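Local coordinates for protein chorismate synthase (Campylobacter jejuni, PDB 1SQ1) that probably uses reduced FMN to eliminate phosphate from 5-enolpyruvylshikimate-3-phosphate, giving chorismate, the branch-point compound of aromatic amino acid biosynthesis, at residues M214-G219 / I280-L286; D44-G48 / R327-V331; K33-L39 / A136-M140; K200-A205 / R319-C323; A239-I245 / I287-K293. The contacts are given in a common frame with arbitrary orientation. Residue numbers count along the deposited sequence, not the author numbering.

Contact 1: residues M214-G219 / I280-L286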
# COMPACT_ATOMS: atom_id res chain seq x y z
N MSE A 214 -9.93 26.01 4.03
CA MSE A 214 -9.10 24.91 4.47
C MSE A 214 -9.33 24.52 5.92
O MSE A 214 -9.37 25.38 6.80
CB MSE A 214 -7.63 25.25 4.25
CG MSE A 214 -7.13 24.97 2.84
SE MSE A 214 -7.22 23.08 2.45
CE MSE A 214 -5.98 22.47 3.81
N LEU A 215 -9.46 23.21 6.17
CA LEU A 215 -9.64 22.71 7.53
C LEU A 215 -8.25 22.67 8.14
O LEU A 215 -7.29 23.04 7.47
CB LEU A 215 -10.26 21.31 7.52
CG LEU A 215 -11.57 21.19 6.74
CD1 LEU A 215 -12.08 19.76 6.76
CD2 LEU A 215 -12.59 22.13 7.33
N ILE A 216 -8.13 22.24 9.39
CA ILE A 216 -6.82 22.16 10.04
C ILE A 216 -6.46 20.71 10.30
O ILE A 216 -7.32 19.90 10.58
CB ILE A 216 -6.80 22.93 11.38
CG1 ILE A 216 -6.71 24.44 11.11
CG2 ILE A 216 -5.61 22.50 12.23
CD1 ILE A 216 -6.75 25.27 12.36
N GLY A 217 -5.18 20.37 10.17
CA GLY A 217 -4.78 19.00 10.42
C GLY A 217 -4.82 18.06 9.23
O GLY A 217 -4.54 16.88 9.40
N LEU A 218 -5.19 18.54 8.05
CA LEU A 218 -5.20 17.68 6.88
C LEU A 218 -3.76 17.34 6.49
O LEU A 218 -2.97 18.22 6.16
CB LEU A 218 -5.91 18.37 5.72
CG LEU A 218 -7.42 18.44 5.90
CD1 LEU A 218 -8.05 19.14 4.71
CD2 LEU A 218 -7.97 17.03 6.03
N GLY A 219 -3.42 16.05 6.52
CA GLY A 219 -2.08 15.64 6.18
C GLY A 219 -1.51 14.68 7.21
O GLY A 219 -1.55 14.95 8.41
N ILE A 280 1.26 19.52 7.74
CA ILE A 280 -0.17 19.47 7.98
C ILE A 280 -0.70 20.88 7.74
O ILE A 280 0.02 21.86 7.99
CB ILE A 280 -0.48 18.96 9.43
CG1 ILE A 280 -0.12 20.01 10.47
CG2 ILE A 280 0.35 17.71 9.72
CD1 ILE A 280 -1.28 20.92 10.84
N SER A 281 -1.93 20.97 7.22
CA SER A 281 -2.56 22.27 6.92
C SER A 281 -2.86 23.01 8.21
O SER A 281 -3.25 22.39 9.20
CB SER A 281 -3.85 22.06 6.13
OG SER A 281 -4.76 21.26 6.85
N ASN A 282 -2.68 24.33 8.20
CA ASN A 282 -2.91 25.16 9.38
C ASN A 282 -4.20 25.99 9.35
O ASN A 282 -4.45 26.79 10.25
CB ASN A 282 -1.73 26.11 9.58
CG ASN A 282 -1.68 27.19 8.52
OD1 ASN A 282 -2.52 27.24 7.61
ND2 ASN A 282 -0.69 28.08 8.63
N GLY A 283 -5.01 25.80 8.31
CA GLY A 283 -6.24 26.56 8.21
C GLY A 283 -6.17 27.62 7.11
O GLY A 283 -7.13 27.83 6.38
N GLU A 284 -5.02 28.28 6.99
CA GLU A 284 -4.87 29.30 5.96
C GLU A 284 -5.08 28.75 4.56
O GLU A 284 -5.04 27.55 4.34
CB GLU A 284 -3.50 29.96 6.08
CG GLU A 284 -3.33 30.76 7.34
CD GLU A 284 -4.33 31.90 7.45
OE1 GLU A 284 -5.20 31.87 8.35
OE2 GLU A 284 -4.25 32.83 6.61
N ASN A 285 -5.31 29.65 3.60
CA ASN A 285 -5.51 29.24 2.22
C ASN A 285 -4.31 28.47 1.76
O ASN A 285 -3.26 28.50 2.40
CB ASN A 285 -5.67 30.46 1.33
CG ASN A 285 -6.89 31.27 1.68
OD1 ASN A 285 -7.98 30.98 1.20
ND2 ASN A 285 -6.71 32.27 2.53
N LEU A 286 -4.45 27.79 0.63
CA LEU A 286 -3.35 27.01 0.09
C LEU A 286 -2.76 27.74 -1.11
O LEU A 286 -3.48 28.05 -2.06
CB LEU A 286 -3.86 25.62 -0.32
CG LEU A 286 -3.23 24.34 0.27
CD1 LEU A 286 -2.85 24.49 1.74
CD2 LEU A 286 -4.22 23.21 0.08
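M214-G219 and I280-L286 run past each other in opposite directions, with G219 CA 4.6 Å from I280 CA at one end and I216 CA 4.8 Å from G283 CA at the other. Two main-chain hydrogen bonds join them: G217 N to S281 O (3.0 Å, nearly linear) and S281 N to L218 O (3.1 Å). The course depends on glycines: G217, G219 and G283 all have positive phi, at angles where a side chain would jam against the preceding carbonyl, and a CB on G283 would also crowd I216 CG1.

S281 is the key side chain. Its hydroxyl donates to L215 O (OG-O 3.2 Å) and accepts from L218 N (N-OG 3.0 Å), so one serine satisfies two peptide groups of the facing loop. Further along, N282, whose CA-to-CB bond points away from M214-G219, closes an Asx turn through OD1, which accepts from E284 N (2.8 Å) and shapes the corner leading into strand 286-292. Selenomethionine M214 points across the gap, its SE 3.8 Å from L286 CD2; both side chains also reach L340 of helix 325-346. Y359 of the second subunit packs on L215 and L218.

Strand 280-281, paired with strand 276-277, is thus tied to the loop after strand 205-212 by main-chain groups and the S281 hydroxyl, with apolar contact confined largely to the M214 end.

Contact 2: residues D44-G48 / R327-V331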
# COMPACT_ATOMS: atom_id res chain seq x y z
N ASP A 44 -15.36 19.83 -19.57
CA ASP A 44 -15.40 20.76 -20.69
C ASP A 44 -14.38 21.88 -20.58
O ASP A 44 -14.10 22.59 -21.56
CB ASP A 44 -16.81 21.35 -20.85
CG ASP A 44 -17.84 20.31 -21.27
OD1 ASP A 44 -17.49 19.37 -22.02
OD2 ASP A 44 -19.01 20.44 -20.87
N LYS A 45 -13.81 22.05 -19.39
CA LYS A 45 -12.80 23.09 -19.17
C LYS A 45 -11.49 22.69 -19.84
O LYS A 45 -10.86 23.50 -20.51
CB LYS A 45 -12.58 23.34 -17.68
CG LYS A 45 -13.49 24.41 -17.09
CD LYS A 45 -12.94 24.93 -15.77
CE LYS A 45 -13.72 26.14 -15.28
NZ LYS A 45 -13.16 26.69 -14.01
N ARG A 46 -11.07 21.43 -19.65
CA ARG A 46 -9.83 20.98 -20.27
C ARG A 46 -10.01 20.97 -21.80
O ARG A 46 -11.06 20.58 -22.31
CB ARG A 46 -9.45 19.58 -19.78
CG ARG A 46 -10.38 18.48 -20.24
CD ARG A 46 -9.76 17.12 -20.00
NE ARG A 46 -8.55 16.89 -20.79
CZ ARG A 46 -8.53 16.70 -22.11
NH1 ARG A 46 -9.66 16.72 -22.81
NH2 ARG A 46 -7.38 16.48 -22.73
N LYS A 47 -8.97 21.40 -22.52
CA LYS A 47 -9.01 21.47 -23.98
C LYS A 47 -10.36 22.04 -24.46
O LYS A 47 -11.00 21.48 -25.35
CB LYS A 47 -8.76 20.08 -24.61
CG LYS A 47 -7.29 19.72 -24.86
CD LYS A 47 -7.12 18.23 -25.24
CE LYS A 47 -8.04 17.78 -26.39
NZ LYS A 47 -7.98 16.30 -26.60
N GLY A 48 -10.78 23.13 -23.83
CA GLY A 48 -12.04 23.77 -24.19
C GLY A 48 -11.89 25.28 -24.25
O GLY A 48 -12.40 25.94 -25.16
N ARG A 327 -4.35 23.92 -20.32
CA ARG A 327 -5.13 22.72 -20.03
C ARG A 327 -4.60 22.16 -18.71
O ARG A 327 -5.35 21.65 -17.89
CB ARG A 327 -4.97 21.67 -21.15
CG ARG A 327 -5.78 20.38 -20.99
CD ARG A 327 -5.50 19.34 -22.11
NE ARG A 327 -4.58 18.26 -21.70
CZ ARG A 327 -4.31 17.16 -22.42
NH1 ARG A 327 -4.87 16.97 -23.61
NH2 ARG A 327 -3.47 16.23 -21.94
N GLY A 328 -3.29 22.28 -18.51
CA GLY A 328 -2.68 21.77 -17.31
C GLY A 328 -3.19 22.39 -16.02
O GLY A 328 -3.15 21.75 -14.97
N SER A 329 -3.65 23.63 -16.09
CA SER A 329 -4.15 24.28 -14.89
C SER A 329 -5.41 23.55 -14.45
O SER A 329 -5.64 23.38 -13.25
CB SER A 329 -4.50 25.74 -15.17
OG SER A 329 -5.72 25.83 -15.88
N VAL A 330 -6.22 23.11 -15.41
CA VAL A 330 -7.44 22.37 -15.09
C VAL A 330 -7.12 21.05 -14.40
O VAL A 330 -7.86 20.60 -13.52
CB VAL A 330 -8.29 22.06 -16.37
CG1 VAL A 330 -9.61 21.42 -15.97
CG2 VAL A 330 -8.54 23.33 -17.17
N VAL A 331 -6.02 20.42 -14.81
CA VAL A 331 -5.60 19.15 -14.23
C VAL A 331 -4.96 19.38 -12.87
O VAL A 331 -5.17 18.60 -11.94
CB VAL A 331 -4.60 18.43 -15.16
CG1 VAL A 331 -4.09 17.17 -14.49
CG2 VAL A 331 -5.28 18.10 -16.47
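R327 and R46 bury the most surface here, followed by V330. The ends of the two arginines meet, R46 NH2 over one face of the R327 guanidinium and only 2.7 Å from R327 NH1, which lies near the plane of the R46 group. Both nitrogens are donors carrying like charge, so the closeness is no bond and creates a concentrated positive patch. K47 adds to it with NZ 4.4 Å from R327 NH1, its aliphatic CD lying at the edge of that guanidinium. R46 is anchored separately through NE to S128 OG of helix 128-143.

In the fold, residues around and just after the C-terminal part of helix 36-45 meet the first turns of helix 325-346. R46 is a predicted NADP(+)-binding residue, and the side chain of R327 lies about 6 Å from that of N238, predicted to bind FMN; the gathered charge is consistent with a site for anionic ligands.

V330, nearly one turn after R327, points toward the other segment and supplies the apolar part. Its CG1 sits 3.9 Å from K45 CB and 4.2 Å from R46 CB, while the same side chain also touches F179.

Contact 3: residues K33-L39 / A136-M140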
# COMPACT_ATOMS: atom_id res chain seq x y z
N LYS A 33 -24.10 14.05 -2.36
CA LYS A 33 -24.87 14.60 -3.46
C LYS A 33 -23.98 14.56 -4.71
O LYS A 33 -23.00 15.28 -4.81
CB LYS A 33 -25.30 16.03 -3.12
CG LYS A 33 -26.35 16.63 -4.05
CD LYS A 33 -25.71 17.24 -5.29
CE LYS A 33 -26.67 17.29 -6.50
NZ LYS A 33 -26.05 18.02 -7.68
N PHE A 34 -24.31 13.68 -5.64
CA PHE A 34 -23.52 13.56 -6.85
C PHE A 34 -23.99 14.51 -7.94
O PHE A 34 -24.99 14.26 -8.62
CB PHE A 34 -23.54 12.11 -7.34
CG PHE A 34 -22.52 11.82 -8.41
CD1 PHE A 34 -22.85 11.95 -9.76
CD2 PHE A 34 -21.23 11.42 -8.07
CE1 PHE A 34 -21.91 11.69 -10.75
CE2 PHE A 34 -20.28 11.15 -9.05
CZ PHE A 34 -20.62 11.28 -10.40
N ASP A 35 -23.27 15.62 -8.10
CA ASP A 35 -23.59 16.63 -9.10
C ASP A 35 -22.95 16.25 -10.43
O ASP A 35 -21.89 16.77 -10.77
CB ASP A 35 -23.08 17.99 -8.65
CG ASP A 35 -23.40 19.10 -9.64
OD1 ASP A 35 -22.96 20.24 -9.40
OD2 ASP A 35 -24.08 18.82 -10.64
N GLU A 36 -23.61 15.37 -11.18
CA GLU A 36 -23.09 14.92 -12.46
C GLU A 36 -22.94 16.04 -13.47
O GLU A 36 -22.41 15.84 -14.55
CB GLU A 36 -23.96 13.82 -13.05
CG GLU A 36 -23.22 12.99 -14.10
CD GLU A 36 -23.96 11.71 -14.48
OE1 GLU A 36 -24.43 10.99 -13.57
OE2 GLU A 36 -24.06 11.42 -15.70
N GLU A 37 -23.41 17.23 -13.10
CA GLU A 37 -23.31 18.38 -13.98
C GLU A 37 -21.94 18.99 -13.77
O GLU A 37 -21.18 19.18 -14.72
CB GLU A 37 -24.40 19.40 -13.64
CG GLU A 37 -24.48 20.55 -14.64
CD GLU A 37 -25.69 21.45 -14.42
OE1 GLU A 37 -25.79 22.06 -13.33
OE2 GLU A 37 -26.52 21.56 -15.35
N PHE A 38 -21.63 19.28 -12.51
CA PHE A 38 -20.34 19.85 -12.14
C PHE A 38 -19.23 18.98 -12.71
O PHE A 38 -18.14 19.47 -13.01
CB PHE A 38 -20.22 19.90 -10.62
CG PHE A 38 -18.85 20.24 -10.13
CD1 PHE A 38 -17.93 19.24 -9.85
CD2 PHE A 38 -18.48 21.57 -9.96
CE1 PHE A 38 -16.66 19.56 -9.41
CE2 PHE A 38 -17.20 21.90 -9.51
CZ PHE A 38 -16.29 20.90 -9.23
N LEU A 39 -19.51 17.69 -12.85
CA LEU A 39 -18.55 16.76 -13.41
C LEU A 39 -18.42 17.04 -14.89
O LEU A 39 -17.33 17.33 -15.40
CB LEU A 39 -19.01 15.32 -13.21
CG LEU A 39 -18.35 14.29 -14.13
CD1 LEU A 39 -16.91 14.07 -13.71
CD2 LEU A 39 -19.13 13.00 -14.08
N ALA A 136 -13.12 15.77 -10.17
CA ALA A 136 -14.48 16.31 -10.11
C ALA A 136 -15.22 15.64 -8.97
O ALA A 136 -15.74 16.29 -8.06
CB ALA A 136 -15.20 16.06 -11.42
N VAL A 137 -15.29 14.31 -9.07
CA VAL A 137 -15.94 13.49 -8.07
C VAL A 137 -15.41 13.82 -6.69
O VAL A 137 -16.18 13.94 -5.75
CB VAL A 137 -15.69 12.01 -8.33
CG1 VAL A 137 -16.20 11.19 -7.16
CG2 VAL A 137 -16.37 11.59 -9.61
N ALA A 138 -14.10 13.98 -6.55
CA ALA A 138 -13.57 14.27 -5.23
C ALA A 138 -13.98 15.64 -4.74
O ALA A 138 -14.11 15.85 -3.54
CB ALA A 138 -12.05 14.14 -5.24
N ALA A 139 -14.20 16.58 -5.66
CA ALA A 139 -14.61 17.93 -5.24
C ALA A 139 -15.99 17.86 -4.60
O ALA A 139 -16.31 18.67 -3.73
CB ALA A 139 -14.62 18.88 -6.42
N MSE A 140 -16.80 16.89 -5.02
CA MSE A 140 -18.12 16.73 -4.46
C MSE A 140 -18.01 16.48 -2.96
O MSE A 140 -18.79 17.03 -2.18
CB MSE A 140 -18.86 15.60 -5.17
CG MSE A 140 -19.29 15.96 -6.58
SE MSE A 140 -19.83 14.44 -7.66
CE MSE A 140 -18.99 14.92 -9.34
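Aromatic contacts dominate the meeting of K33-L39 with A136-M140. Selenomethionine M140 lays its end over one face of the F34 ring: SE is 3.8 Å from the centroid and CE 4.2 Å, so a Met-aromatic contact and a CH-pi contact share the same face. The F38 ring is approached differently, with A136 O near its plane, 3.7 Å from F38 CE1.

Apolar contacts fill the remaining space. A139 CB lies 3.7 Å from F38 CE1, V137 CG2 4.0 Å from F34 CE2, and A136 CB 3.5 Å from L39 CD1. M140 CE reaches L39 CB at 3.9 Å, so this one side chain bridges the loop before the helix and its first turn. A136, with only a methyl group, allows the approach of L39 CA to A136 CA (5.3 Å).

The capping bonds lie within K33-L39. D35 is the N-cap of helix 36-45, its OD2 accepting from F38 N at 3.1 Å and, less surely placed, from E37 N.

Helix 128-143 and the start of helix 36-45 pack together against the sheet containing strands 62-64 and 78-82: F34 touches V64, L39 touches A62, and V137 rests on I78 and I80, while R337 of helix 325-346 meets F38 and A139.

Contact 4: residues K200-A205 / R319-C323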
# COMPACT_ATOMS: atom_id res chain seq x y z
N LYS A 200 4.86 27.23 -35.19
CA LYS A 200 4.98 25.77 -35.11
C LYS A 200 5.95 25.48 -33.98
O LYS A 200 6.95 24.78 -34.15
CB LYS A 200 5.52 25.17 -36.42
CG LYS A 200 4.53 25.18 -37.58
CD LYS A 200 5.08 24.43 -38.79
CE LYS A 200 5.25 22.94 -38.51
NZ LYS A 200 5.76 22.18 -39.70
N ASP A 201 5.68 26.07 -32.81
CA ASP A 201 6.53 25.88 -31.64
C ASP A 201 5.60 25.87 -30.42
O ASP A 201 4.38 25.95 -30.57
CB ASP A 201 7.53 27.04 -31.53
CG ASP A 201 8.73 26.70 -30.65
OD1 ASP A 201 9.57 27.61 -30.44
OD2 ASP A 201 8.82 25.54 -30.19
N SER A 202 6.17 25.75 -29.23
CA SER A 202 5.37 25.73 -28.02
C SER A 202 5.96 26.70 -27.00
O SER A 202 7.04 27.26 -27.23
CB SER A 202 5.34 24.33 -27.43
OG SER A 202 6.64 23.95 -27.00
N VAL A 203 5.27 26.88 -25.88
CA VAL A 203 5.73 27.78 -24.82
C VAL A 203 5.28 27.32 -23.45
O VAL A 203 4.17 26.82 -23.30
CB VAL A 203 5.22 29.22 -25.04
CG1 VAL A 203 3.71 29.20 -25.16
CG2 VAL A 203 5.65 30.10 -23.88
N GLY A 204 6.13 27.51 -22.44
CA GLY A 204 5.79 27.11 -21.09
C GLY A 204 4.74 28.00 -20.45
O GLY A 204 4.25 28.93 -21.08
N ALA A 205 4.39 27.71 -19.19
CA ALA A 205 3.39 28.48 -18.45
C ALA A 205 3.48 28.24 -16.94
O ALA A 205 3.94 27.19 -16.50
CB ALA A 205 1.99 28.15 -18.95
N ARG A 319 -2.20 23.37 -35.14
CA ARG A 319 -2.47 22.10 -34.47
C ARG A 319 -1.65 21.96 -33.19
O ARG A 319 -1.02 22.92 -32.74
CB ARG A 319 -2.19 20.91 -35.41
CG ARG A 319 -0.76 20.83 -35.96
CD ARG A 319 0.20 20.13 -35.00
NE ARG A 319 1.58 20.16 -35.51
CZ ARG A 319 2.35 21.25 -35.54
NH1 ARG A 319 3.58 21.17 -36.02
NH2 ARG A 319 1.89 22.40 -35.07
N HIS A 320 -1.67 20.76 -32.60
CA HIS A 320 -0.94 20.46 -31.36
C HIS A 320 -1.30 21.45 -30.24
O HIS A 320 -2.28 22.18 -30.34
CB HIS A 320 0.57 20.50 -31.62
CG HIS A 320 1.39 19.78 -30.60
ND1 HIS A 320 1.30 18.42 -30.42
CD2 HIS A 320 2.30 20.22 -29.71
CE1 HIS A 320 2.14 18.05 -29.46
NE2 HIS A 320 2.75 19.13 -29.01
N ASP A 321 -0.51 21.46 -29.17
CA ASP A 321 -0.79 22.39 -28.08
C ASP A 321 0.42 23.28 -27.86
O ASP A 321 1.43 22.85 -27.30
CB ASP A 321 -1.13 21.64 -26.78
CG ASP A 321 -1.89 22.53 -25.78
OD1 ASP A 321 -1.64 23.76 -25.77
OD2 ASP A 321 -2.71 21.99 -25.01
N PRO A 322 0.35 24.54 -28.32
CA PRO A 322 1.43 25.51 -28.17
C PRO A 322 1.67 25.93 -26.73
O PRO A 322 2.66 26.58 -26.42
CB PRO A 322 0.95 26.67 -29.04
CG PRO A 322 -0.52 26.61 -28.87
CD PRO A 322 -0.79 25.14 -29.04
N CYS A 323 0.74 25.55 -25.85
CA CYS A 323 0.86 25.89 -24.44
C CYS A 323 -0.04 25.00 -23.62
O CYS A 323 -1.17 25.36 -23.30
CB CYS A 323 0.47 27.34 -24.20
SG CYS A 323 0.61 27.81 -22.47
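K200 has positive phi (56°) and ends helix 186-198 in a Schellman motif, which sends the chain off alongside R319-C323, their end-to-end directions only 25° apart. One hydrogen bond joins them, V203 N to P322 O at 2.7 Å. V203 adopts the p rotamer, bringing CG1 to 3.9 Å from C323 CB; C323, in t, extends SG to 3.8 Å from A205 CB. D321, also t, turns OD1 back to accept from C323 N (3.0 Å), an Asx turn that shapes the approach to helix 325-346. S202, in p, gives its hydroxyl to the loop carrying predicted FMN-binding residues, bonding T295 O, whereas D201 (t) reaches S257 of the third subunit through OD1.

R319, itself predicted to bind FMN, curls back with chi1 and chi2 both p, so that NH1 comes 3.5 Å from K200 CE. K200 NZ is 4.4 Å from that same R319 NH1, two like charges without a bond. The chemistry thus divides into an apolar, hydrogen-bonded inner end and a cationic outer end, the latter consistent with an anionic ligand nearby.

Contact 5: residues A239-I245 / I287-K293. With SO4 (sulfate ion), chain B.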
# COMPACT_ATOMS: atom_id res chain seq x y z
N ALA A 239 4.48 17.67 -18.35
CA ALA A 239 5.09 18.97 -18.58
C ALA A 239 5.52 19.73 -17.34
O ALA A 239 6.18 20.76 -17.46
CB ALA A 239 4.14 19.82 -19.41
N VAL A 240 5.19 19.25 -16.15
CA VAL A 240 5.57 19.98 -14.94
C VAL A 240 7.02 19.77 -14.56
O VAL A 240 7.50 18.63 -14.48
CB VAL A 240 4.67 19.60 -13.75
CG1 VAL A 240 5.20 20.25 -12.49
CG2 VAL A 240 3.24 20.06 -14.01
N LYS A 241 7.73 20.87 -14.32
CA LYS A 241 9.13 20.78 -13.95
C LYS A 241 9.48 21.49 -12.62
O LYS A 241 10.64 21.47 -12.18
CB LYS A 241 9.99 21.34 -15.08
CG LYS A 241 9.75 20.68 -16.44
CD LYS A 241 10.05 19.19 -16.43
CE LYS A 241 11.48 18.87 -16.05
NZ LYS A 241 11.65 17.39 -16.08
N ALA A 242 8.50 22.13 -12.01
CA ALA A 242 8.72 22.79 -10.73
C ALA A 242 7.42 22.98 -9.95
O ALA A 242 6.35 23.12 -10.53
CB ALA A 242 9.40 24.14 -10.95
N VAL A 243 7.55 22.96 -8.63
CA VAL A 243 6.41 23.13 -7.74
C VAL A 243 6.75 24.00 -6.55
O VAL A 243 7.78 23.79 -5.89
CB VAL A 243 5.95 21.80 -7.21
CG1 VAL A 243 4.78 22.01 -6.28
CG2 VAL A 243 5.59 20.89 -8.35
N GLU A 244 5.89 24.97 -6.29
CA GLU A 244 6.11 25.88 -5.17
C GLU A 244 4.96 25.92 -4.18
O GLU A 244 3.79 25.83 -4.55
CB GLU A 244 6.34 27.30 -5.65
CG GLU A 244 7.69 27.55 -6.29
CD GLU A 244 7.91 29.01 -6.57
OE1 GLU A 244 7.09 29.60 -7.31
OE2 GLU A 244 8.89 29.57 -6.04
N ILE A 245 5.31 26.07 -2.91
CA ILE A 245 4.30 26.17 -1.88
C ILE A 245 4.56 27.43 -1.10
O ILE A 245 5.54 27.53 -0.35
CB ILE A 245 4.31 24.95 -0.95
CG1 ILE A 245 3.91 23.70 -1.74
CG2 ILE A 245 3.36 25.18 0.22
CD1 ILE A 245 3.86 22.44 -0.93
N ILE A 287 -1.46 28.02 -1.06
CA ILE A 287 -0.78 28.71 -2.15
C ILE A 287 0.16 27.75 -2.85
O ILE A 287 1.29 27.53 -2.41
CB ILE A 287 0.06 29.90 -1.64
CG1 ILE A 287 -0.77 30.77 -0.69
CG2 ILE A 287 0.53 30.75 -2.81
CD1 ILE A 287 -2.00 31.34 -1.35
N LEU A 288 -0.30 27.18 -3.96
CA LEU A 288 0.47 26.21 -4.72
C LEU A 288 0.76 26.72 -6.11
O LEU A 288 -0.13 27.20 -6.79
CB LEU A 288 -0.31 24.90 -4.84
CG LEU A 288 -0.92 24.38 -3.55
CD1 LEU A 288 -1.57 23.03 -3.81
CD2 LEU A 288 0.16 24.28 -2.50
N LYS A 289 2.01 26.61 -6.55
CA LYS A 289 2.33 27.05 -7.89
C LYS A 289 2.98 25.93 -8.68
O LYS A 289 3.95 25.33 -8.22
CB LYS A 289 3.24 28.27 -7.85
CG LYS A 289 2.77 29.40 -6.96
CD LYS A 289 3.65 30.61 -7.17
CE LYS A 289 3.46 31.66 -6.10
NZ LYS A 289 3.99 31.20 -4.77
N THR A 290 2.42 25.65 -9.86
CA THR A 290 2.92 24.60 -10.75
C THR A 290 3.42 25.19 -12.07
O THR A 290 2.65 25.80 -12.82
CB THR A 290 1.82 23.59 -11.10
OG1 THR A 290 1.27 23.06 -9.90
CG2 THR A 290 2.39 22.46 -11.92
N TYR A 291 4.70 24.98 -12.36
CA TYR A 291 5.30 25.49 -13.58
C TYR A 291 5.41 24.47 -14.70
O TYR A 291 6.10 23.46 -14.58
CB TYR A 291 6.68 26.04 -13.25
CG TYR A 291 6.60 27.14 -12.23
CD1 TYR A 291 6.29 28.44 -12.60
CD2 TYR A 291 6.77 26.85 -10.88
CE1 TYR A 291 6.15 29.43 -11.64
CE2 TYR A 291 6.63 27.84 -9.92
CZ TYR A 291 6.31 29.12 -10.31
OH TYR A 291 6.14 30.09 -9.35
N PHE A 292 4.74 24.76 -15.80
CA PHE A 292 4.74 23.89 -16.94
C PHE A 292 5.78 24.29 -17.99
O PHE A 292 5.97 25.48 -18.28
CB PHE A 292 3.36 23.88 -17.60
CG PHE A 292 2.31 23.17 -16.79
CD1 PHE A 292 1.80 23.74 -15.62
CD2 PHE A 292 1.78 21.97 -17.24
CE1 PHE A 292 0.80 23.12 -14.91
CE2 PHE A 292 0.77 21.34 -16.53
CZ PHE A 292 0.27 21.91 -15.37
N LYS A 293 6.44 23.29 -18.57
CA LYS A 293 7.43 23.54 -19.60
C LYS A 293 6.70 23.56 -20.93
O LYS A 293 5.53 23.17 -21.01
CB LYS A 293 8.48 22.43 -19.62
CG LYS A 293 8.01 21.13 -20.27
CD LYS A 293 9.11 20.05 -20.25
CE LYS A 293 8.65 18.79 -20.99
NZ LYS A 293 9.77 17.85 -21.20
S SO4 B . 7.42 15.52 -18.49
O1 SO4 B . 6.66 15.11 -19.68
O2 SO4 B . 8.21 14.38 -17.95
O3 SO4 B . 8.35 16.62 -18.84
O4 SO4 B . 6.48 15.99 -17.44
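Five main-chain hydrogen bonds tie these antiparallel neighbours in the five-stranded sheet, from K293 N to A239 O (2.8 Å) at one end to the reciprocal E244-K289 pair at the other, where each N-O distance is 2.8 Å. K241 N donates to Y291 O, and Y291 N to A242 O, both at 3.1 Å; two residues thus face one, a beta bulge at K241-A242. Y291 OH donates to E244 OE1 at a very short 2.3 Å. A sulfate, probably from the crystallisation liquor, accepts from A239 N (2.8 Å to O4), weakly from K293 NZ, and from G278 N of the third subunit, so it sits at the interface; A239 and K293 are predicted to bind FMN.

Strand 240-245 is not an edge in the tetramer: A242-E244 pair with a strand of the third subunit, extending the sheet, and K241 NZ donates to S273 O of the third subunit.

On the face carrying V240, V243, I245, L288, T290 and F292, helix 226-235 covers several residues. I245 CG1 meets L288 CD2 at 3.9 Å, and V240 CG2 sits 3.8 Å from the F292 ring centroid, over its face.

Contact 5 is the buried one; the other four are only partly buried. Its regular ladder contrasts with the largely irregular chain pairs of contacts 1 and 4, each built on few backbone bonds, and with contacts 2 and 3, where the segments meet mainly through side chains and without hydrogen bonds between them. Those two share helix 36-45, yet contact 3 is apolar and aromatic, while contact 2 at the helix's other end collects arginines. Contact 1 runs directly into contact 5 along the chain. F292 links three sites: its N probably bonds A205 O of contact 4 (2.7 Å), and F292 CZ packs against G328 O of contact 2 (3.4 Å). Contacts 4 and 5 touch the third subunit, contact 1 the second.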